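Local coordinates for uncharacterized protein (Pseudomonas aeruginosa, PDB 4O5P) that is a type VI secretion phospholipase effector that probably hydrolyses membrane phospholipids through an alpha/beta-hydrolase active site, at residues L407-Y411 / E446-S450; E399-S403 / E657-D661; Y234-R238 / H379-G384. One frame throughout, in Å; residues are numbered along the deposited sequence.

Contact 1. Residues L407-Y411 / E446-S450; sequences LQHMY and EFSVS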
# COMPACT_ATOMS: atom_id res chain seq x y z
N LEU A 407 -4.95 5.30 14.19
CA LEU A 407 -6.30 5.66 13.71
C LEU A 407 -6.76 6.97 14.35
O LEU A 407 -7.12 7.94 13.66
CB LEU A 407 -7.30 4.55 14.02
CG LEU A 407 -8.78 4.87 13.92
CD1 LEU A 407 -9.17 5.13 12.46
CD2 LEU A 407 -9.59 3.74 14.48
N GLN A 408 -6.70 7.01 15.68
CA GLN A 408 -7.15 8.21 16.36
C GLN A 408 -6.29 9.39 15.93
O GLN A 408 -6.79 10.51 15.68
CB GLN A 408 -7.14 8.02 17.88
CG GLN A 408 -8.31 7.20 18.39
CD GLN A 408 -8.62 7.44 19.87
OE1 GLN A 408 -7.99 8.28 20.52
NE2 GLN A 408 -9.60 6.71 20.40
N HIS A 409 -4.99 9.13 15.77
CA HIS A 409 -4.09 10.22 15.45
C HIS A 409 -4.54 10.79 14.11
O HIS A 409 -4.68 12.02 13.95
CB HIS A 409 -2.64 9.74 15.44
CG HIS A 409 -1.64 10.80 15.10
ND1 HIS A 409 -0.29 10.54 15.02
CD2 HIS A 409 -1.79 12.12 14.82
CE1 HIS A 409 0.35 11.65 14.69
NE2 HIS A 409 -0.53 12.62 14.56
N MSE A 410 -4.85 9.89 13.17
CA MSE A 410 -5.09 10.33 11.81
C MSE A 410 -6.38 11.12 11.87
O MSE A 410 -6.49 12.21 11.27
CB MSE A 410 -5.22 9.14 10.84
CG MSE A 410 -5.37 9.59 9.39
SE MSE A 410 -3.74 10.45 8.74
CE MSE A 410 -2.79 8.83 8.27
N TYR A 411 -7.31 10.61 12.67
CA TYR A 411 -8.60 11.25 12.80
C TYR A 411 -8.39 12.69 13.23
O TYR A 411 -8.91 13.62 12.59
CB TYR A 411 -9.46 10.49 13.82
CG TYR A 411 -10.78 11.14 14.11
CD1 TYR A 411 -11.91 10.85 13.36
CD2 TYR A 411 -10.90 12.05 15.15
CE1 TYR A 411 -13.13 11.46 13.65
CE2 TYR A 411 -12.10 12.65 15.44
CZ TYR A 411 -13.21 12.36 14.70
OH TYR A 411 -14.39 13.00 15.01
N GLU A 446 -15.72 1.57 16.77
CA GLU A 446 -14.62 1.28 15.84
C GLU A 446 -13.37 2.12 16.14
O GLU A 446 -12.30 1.85 15.59
CB GLU A 446 -15.05 1.44 14.38
CG GLU A 446 -15.89 0.27 13.85
CD GLU A 446 -16.15 0.36 12.35
OE1 GLU A 446 -15.84 1.40 11.75
OE2 GLU A 446 -16.67 -0.63 11.78
N PHE A 447 -13.52 3.12 17.00
CA PHE A 447 -12.43 4.03 17.33
C PHE A 447 -11.95 3.88 18.78
O PHE A 447 -11.16 4.70 19.26
CB PHE A 447 -12.85 5.49 17.08
CG PHE A 447 -12.84 5.90 15.62
CD1 PHE A 447 -13.84 5.48 14.76
CD2 PHE A 447 -11.83 6.70 15.13
CE1 PHE A 447 -13.83 5.85 13.42
CE2 PHE A 447 -11.80 7.08 13.79
CZ PHE A 447 -12.79 6.66 12.94
N SER A 448 -12.43 2.85 19.48
CA SER A 448 -12.08 2.65 20.89
C SER A 448 -10.59 2.39 21.15
O SER A 448 -9.95 1.61 20.44
CB SER A 448 -12.87 1.47 21.47
OG SER A 448 -14.22 1.78 21.68
N VAL A 449 -10.05 3.05 22.17
CA VAL A 449 -8.71 2.75 22.67
C VAL A 449 -8.78 2.50 24.17
O VAL A 449 -9.33 3.31 24.90
CB VAL A 449 -7.74 3.92 22.44
CG1 VAL A 449 -6.42 3.69 23.19
CG2 VAL A 449 -7.49 4.11 20.97
N SER A 450 -8.22 1.39 24.64
CA SER A 450 -8.28 1.07 26.06
C SER A 450 -7.08 1.71 26.75
O SER A 450 -6.08 2.05 26.10
CB SER A 450 -8.28 -0.44 26.28
OG SER A 450 -6.99 -0.99 26.06

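Contact 2. Residues E399-S403 / E657-D661; sequences EFLLS and EQVHD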
# COMPACT_ATOMS: atom_id res chain seq x y z
N GLU A 399 -10.42 -2.64 21.00
CA GLU A 399 -9.83 -1.54 21.78
C GLU A 399 -8.41 -1.85 22.30
O GLU A 399 -7.77 -0.99 22.92
CB GLU A 399 -10.75 -1.10 22.93
CG GLU A 399 -10.80 -2.04 24.13
CD GLU A 399 -11.88 -3.11 24.02
OE1 GLU A 399 -12.22 -3.53 22.88
OE2 GLU A 399 -12.40 -3.52 25.08
N PHE A 400 -7.92 -3.06 22.03
CA PHE A 400 -6.55 -3.43 22.42
C PHE A 400 -5.63 -3.53 21.21
O PHE A 400 -4.44 -3.84 21.33
CB PHE A 400 -6.53 -4.74 23.20
CG PHE A 400 -7.29 -4.68 24.50
CD1 PHE A 400 -6.72 -4.10 25.63
CD2 PHE A 400 -8.58 -5.19 24.59
CE1 PHE A 400 -7.42 -4.03 26.83
CE2 PHE A 400 -9.28 -5.14 25.79
CZ PHE A 400 -8.70 -4.56 26.91
N LEU A 401 -6.20 -3.27 20.04
CA LEU A 401 -5.51 -3.40 18.77
C LEU A 401 -4.59 -2.20 18.57
O LEU A 401 -5.05 -1.05 18.63
CB LEU A 401 -6.56 -3.47 17.65
CG LEU A 401 -6.54 -4.40 16.44
CD1 LEU A 401 -6.01 -5.79 16.73
CD2 LEU A 401 -7.96 -4.49 15.83
N LEU A 402 -3.30 -2.45 18.34
CA LEU A 402 -2.31 -1.38 18.28
C LEU A 402 -2.70 -0.28 17.26
O LEU A 402 -2.57 0.93 17.52
CB LEU A 402 -0.93 -1.98 17.98
CG LEU A 402 0.28 -1.05 17.90
CD1 LEU A 402 0.38 -0.15 19.11
CD2 LEU A 402 1.55 -1.89 17.76
N SER A 403 -3.23 -0.72 16.12
CA SER A 403 -3.60 0.19 15.04
C SER A 403 -4.64 1.24 15.43
O SER A 403 -4.87 2.18 14.68
CB SER A 403 -4.11 -0.62 13.85
OG SER A 403 -5.11 -1.52 14.27
N GLU A 657 1.66 -8.68 23.10
CA GLU A 657 0.21 -8.69 22.91
C GLU A 657 -0.35 -7.65 21.92
O GLU A 657 -1.55 -7.62 21.66
CB GLU A 657 -0.51 -8.53 24.26
CG GLU A 657 -0.22 -9.65 25.27
CD GLU A 657 -1.05 -9.52 26.53
OE1 GLU A 657 -1.56 -8.41 26.81
OE2 GLU A 657 -1.20 -10.53 27.25
N GLN A 658 0.51 -6.80 21.36
CA GLN A 658 0.01 -5.80 20.39
C GLN A 658 0.69 -5.88 19.02
O GLN A 658 0.01 -5.81 18.00
CB GLN A 658 0.14 -4.39 20.97
CG GLN A 658 -1.15 -3.91 21.68
CD GLN A 658 -1.40 -4.56 23.03
OE1 GLN A 658 -0.47 -4.84 23.78
NE2 GLN A 658 -2.67 -4.80 23.35
N VAL A 659 2.00 -6.08 19.02
CA VAL A 659 2.79 -6.08 17.79
C VAL A 659 2.71 -7.41 17.06
O VAL A 659 3.09 -8.46 17.61
CB VAL A 659 4.26 -5.69 18.06
CG1 VAL A 659 5.10 -5.81 16.78
CG2 VAL A 659 4.33 -4.27 18.63
N HIS A 660 2.24 -7.37 15.82
CA HIS A 660 2.13 -8.59 15.01
C HIS A 660 3.45 -8.93 14.33
O HIS A 660 4.43 -8.20 14.46
CB HIS A 660 1.01 -8.49 13.97
CG HIS A 660 -0.37 -8.47 14.57
ND1 HIS A 660 -0.86 -7.39 15.28
CD2 HIS A 660 -1.35 -9.41 14.57
CE1 HIS A 660 -2.09 -7.67 15.68
NE2 HIS A 660 -2.41 -8.89 15.27
N ASP A 661 3.46 -10.05 13.62
CA ASP A 661 4.68 -10.51 12.97
C ASP A 661 4.28 -10.79 11.55
O ASP A 661 3.77 -11.87 11.23
CB ASP A 661 5.21 -11.77 13.66
CG ASP A 661 6.57 -12.21 13.15
OD1 ASP A 661 6.89 -11.95 11.97
OD2 ASP A 661 7.34 -12.82 13.92
O HOH W 1 -2.60 -5.09 17.70

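Contact 3. Residues Y234-R238 / H379-G384; sequences YGFSR and HSDVGG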
# COMPACT_ATOMS: atom_id res chain seq x y z
N TYR A 234 -7.63 9.55 2.09
CA TYR A 234 -6.97 8.66 3.04
C TYR A 234 -6.48 7.43 2.26
O TYR A 234 -7.20 6.92 1.41
CB TYR A 234 -7.93 8.22 4.16
CG TYR A 234 -8.68 9.36 4.84
CD1 TYR A 234 -8.00 10.34 5.56
CD2 TYR A 234 -10.07 9.44 4.77
CE1 TYR A 234 -8.68 11.38 6.18
CE2 TYR A 234 -10.76 10.47 5.40
CZ TYR A 234 -10.06 11.43 6.10
OH TYR A 234 -10.75 12.45 6.69
N GLY A 235 -5.26 6.96 2.54
CA GLY A 235 -4.77 5.77 1.87
C GLY A 235 -3.93 4.91 2.80
O GLY A 235 -3.26 5.44 3.69
N PHE A 236 -3.96 3.60 2.60
CA PHE A 236 -3.04 2.73 3.38
C PHE A 236 -2.36 1.76 2.43
O PHE A 236 -3.00 1.21 1.53
CB PHE A 236 -3.83 2.01 4.50
CG PHE A 236 -3.18 0.77 5.08
CD1 PHE A 236 -1.81 0.70 5.38
CD2 PHE A 236 -3.97 -0.34 5.38
CE1 PHE A 236 -1.26 -0.46 5.93
CE2 PHE A 236 -3.43 -1.49 5.95
CZ PHE A 236 -2.08 -1.56 6.21
N SER A 237 -1.04 1.58 2.59
CA SER A 237 -0.30 0.54 1.84
C SER A 237 -0.27 0.87 0.36
O SER A 237 0.09 1.97 -0.02
CB SER A 237 -0.92 -0.84 2.07
OG SER A 237 -0.06 -1.89 1.60
N ARG A 238 -0.67 -0.06 -0.49
CA ARG A 238 -0.74 0.26 -1.90
C ARG A 238 -1.82 1.30 -2.15
O ARG A 238 -1.81 1.98 -3.18
CB ARG A 238 -0.92 -1.00 -2.76
CG ARG A 238 0.38 -1.76 -2.82
CD ARG A 238 0.24 -3.16 -3.32
NE ARG A 238 1.56 -3.76 -3.47
CZ ARG A 238 2.14 -4.55 -2.58
NH1 ARG A 238 1.52 -4.86 -1.44
NH2 ARG A 238 3.34 -5.05 -2.83
N HIS A 379 3.20 -3.72 9.36
CA HIS A 379 2.45 -2.96 8.35
C HIS A 379 1.00 -2.63 8.81
O HIS A 379 0.58 -1.45 8.89
CB HIS A 379 2.47 -3.76 7.04
CG HIS A 379 1.89 -3.05 5.85
ND1 HIS A 379 2.17 -1.74 5.54
CD2 HIS A 379 1.10 -3.51 4.85
CE1 HIS A 379 1.56 -1.41 4.42
NE2 HIS A 379 0.89 -2.47 3.99
N SER A 380 0.25 -3.68 9.15
CA SER A 380 -1.15 -3.51 9.53
C SER A 380 -1.36 -3.10 10.99
O SER A 380 -2.49 -2.83 11.42
CB SER A 380 -1.94 -4.76 9.18
OG SER A 380 -2.06 -4.86 7.78
N ASP A 381 -0.26 -3.06 11.75
CA ASP A 381 -0.27 -2.42 13.07
C ASP A 381 -0.36 -0.91 12.94
O ASP A 381 -0.68 -0.21 13.91
CB ASP A 381 0.99 -2.78 13.86
CG ASP A 381 0.97 -4.21 14.38
OD1 ASP A 381 -0.15 -4.69 14.69
OD2 ASP A 381 2.06 -4.83 14.46
N VAL A 382 -0.08 -0.39 11.75
CA VAL A 382 -0.20 1.04 11.52
C VAL A 382 -1.43 1.34 10.67
O VAL A 382 -2.21 2.26 10.97
CB VAL A 382 1.04 1.59 10.82
CG1 VAL A 382 0.88 3.08 10.54
CG2 VAL A 382 2.28 1.32 11.68
N GLY A 383 -1.61 0.55 9.60
CA GLY A 383 -2.79 0.76 8.78
C GLY A 383 -4.10 0.16 9.26
O GLY A 383 -5.17 0.51 8.76
N GLY A 384 -4.04 -0.74 10.23
CA GLY A 384 -5.23 -1.47 10.62
C GLY A 384 -5.38 -2.71 9.75
O GLY A 384 -4.72 -2.81 8.70

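Contact 1. Residues L407-Y411 / E446-S450
Helix 403-416 of the catalytic region is covered on one side by the loop between helices 441-445 and 451-463, and Phe447 and Val449 of that loop meet Leu407, Gln408 and Tyr411 on the helix. Phe447 has the largest buried area of the contact. Leu407 comes over one face of its ring. The methyl CD2 of Leu407 sits 4.1 Å from the ring centroid of Phe447, displaced toward the rim, and makes a CH-pi contact. The other methyl, CD1 of Leu407, reaches Phe447 CE2 at 3.5 Å. The two side chains cross at about a right angle.

Tyr411 stands one turn further along the helix, so it meets the same ring. Its CD1 is 3.8 Å from Phe447 CE2. The ring planes are inclined at 70° and meet obliquely. The phenol oxygen of Tyr411 bonds elsewhere, to Gln422 O.

Residues 407-411 belong to the Tle1-like phospholipase catalytic domain, of the alpha/beta-hydrolase clan; the polar part of the contact joins this helix to the loop backbone. Gln408 runs extended beyond CG (chi2 -158°), which carries its amide out to the loop. Gln408 NE2 donates to Phe447 O at 2.8 Å, with an N-H...O angle of 164°. The donor approaches nearly along the C=O axis, and the acceptor lies in the amide plane of Gln408. At the other end of the amide, Gln408 OE1 bonds to Arg19 N. Bonds at both ends fix the rotation of this buried group. Val449 CG2 packs against it, 3.4 Å from Gln408 NE2. Nearby, Leu407 CD2 also touches Glu446 O at 3.5 Å. That carbonyl has polar partners in Arg94 and Gln404.

Contact 2. Residues E399-S403 / E657-D661
Gln658 and Leu402 bury the most surface in this contact, and Phe400 comes next. Gln658 follows the end of helix 649-657. Its side chain is bent at chi2 (74°), which turns the amide toward the backbone of Phe400. Gln658 NE2 donates to Phe400 O at 2.9 Å, and the N-H...O angle is 166°. The bond uses a lone pair of the carbonyl, in its plane, and the acceptor also lies in the amide plane of Gln658. Gln658 NE2 passes 3.9 Å from Phe400 CB as well. The oxygen of the amide, Gln658 OE1, bonds to Arg456 NH1, which also forms a salt bridge with Glu657. With Arg456 on OE1 and Phe400 on NE2, the buried amide cannot flip without losing both bonds.

The contact brings together two regions far apart in the sequence. Residues 399-403 lead into helix 403-416 of the catalytic region, and residues 657-661 belong to the C-terminal region of this Tle1-like effector. Leu402 lies at this joint. Its CB packs 4.0 Å from Gln658 CB. With CG anti to the backbone N (chi1 -179°), its far end runs alongside Val659, pointing the same way. The methyls Leu402 CD2 and Val659 CG2 are 3.8 Å apart.

One water links the two backbones. Leu402 N donates to it at 2.8 Å, and the water donates in turn to Gln658 O at 2.7 Å. The same water lies at the edge of the His660 ring, in its plane. Leu401 CD1 comes to the same edge, 4.5 Å from His660 CE1. The polar partner of His660 is Asp381, and the imidazole stacks on Tyr386.

Contact 3. Residues Y234-R238 / H379-G384
Phe236 and His379 meet obliquely, with ring planes at 44°. Phe236 CE1 lies over one face of the imidazole, toward its rim, and is 3.3 Å from His379 CE1. Phe236 CG, anti to the backbone N (chi1 161°), carries the ring toward helix 379-383. The Phe236 ring is covered on both faces. Gly383 CA sits 3.3 Å from its centroid, almost on the ring normal, in a CH-pi contact, and Ser237 CB lies over the opposite face. Ser380 OG is at the ring edge, in plane.

Ser237 approaches the imidazole at its edge. Ser237 OG and His379 NE2 share a hydrogen bond of 2.6 Å, with OG in the plane of the ring. Ser237 has positive phi (67°), as in the strained turn of a nucleophile elbow. His379 ND1 bonds to Asp281, so the three residues are consistent with the catalytic triad of an alpha/beta-hydrolase. Ser237 OG also bonds to Thr74 OG1.

Strand 225-236 lies between strands 62-71 and 270-280 in the parallel part of the sheet, and helix 238-254 starts just after Ser237. Helix 379-383 runs nearly antiparallel to the end of that strand. Phe236 also packs against Val92 of helix 91-97 and Phe280 of strand 270-280.

Contact 3 holds the probable catalytic serine and histidine, and the other two contacts lie nearby. The centre of contact 2 is about 13 Å from that of contact 3, and they touch. His660 ND1 and Asp381 OD1 are 2.9 Å apart, probably hydrogen-bonded, so the C-terminal region reaches the short helix that carries His379. Ser403 CB also packs on Gly384 CA at 3.5 Å. Contact 1 is about 13 Å from contact 2, centre to centre. They join where Ser450 N probably bonds to Glu399 O at 3.0 Å. Contacts 1 and 3 do not touch; their nearest atoms are about 5 Å apart.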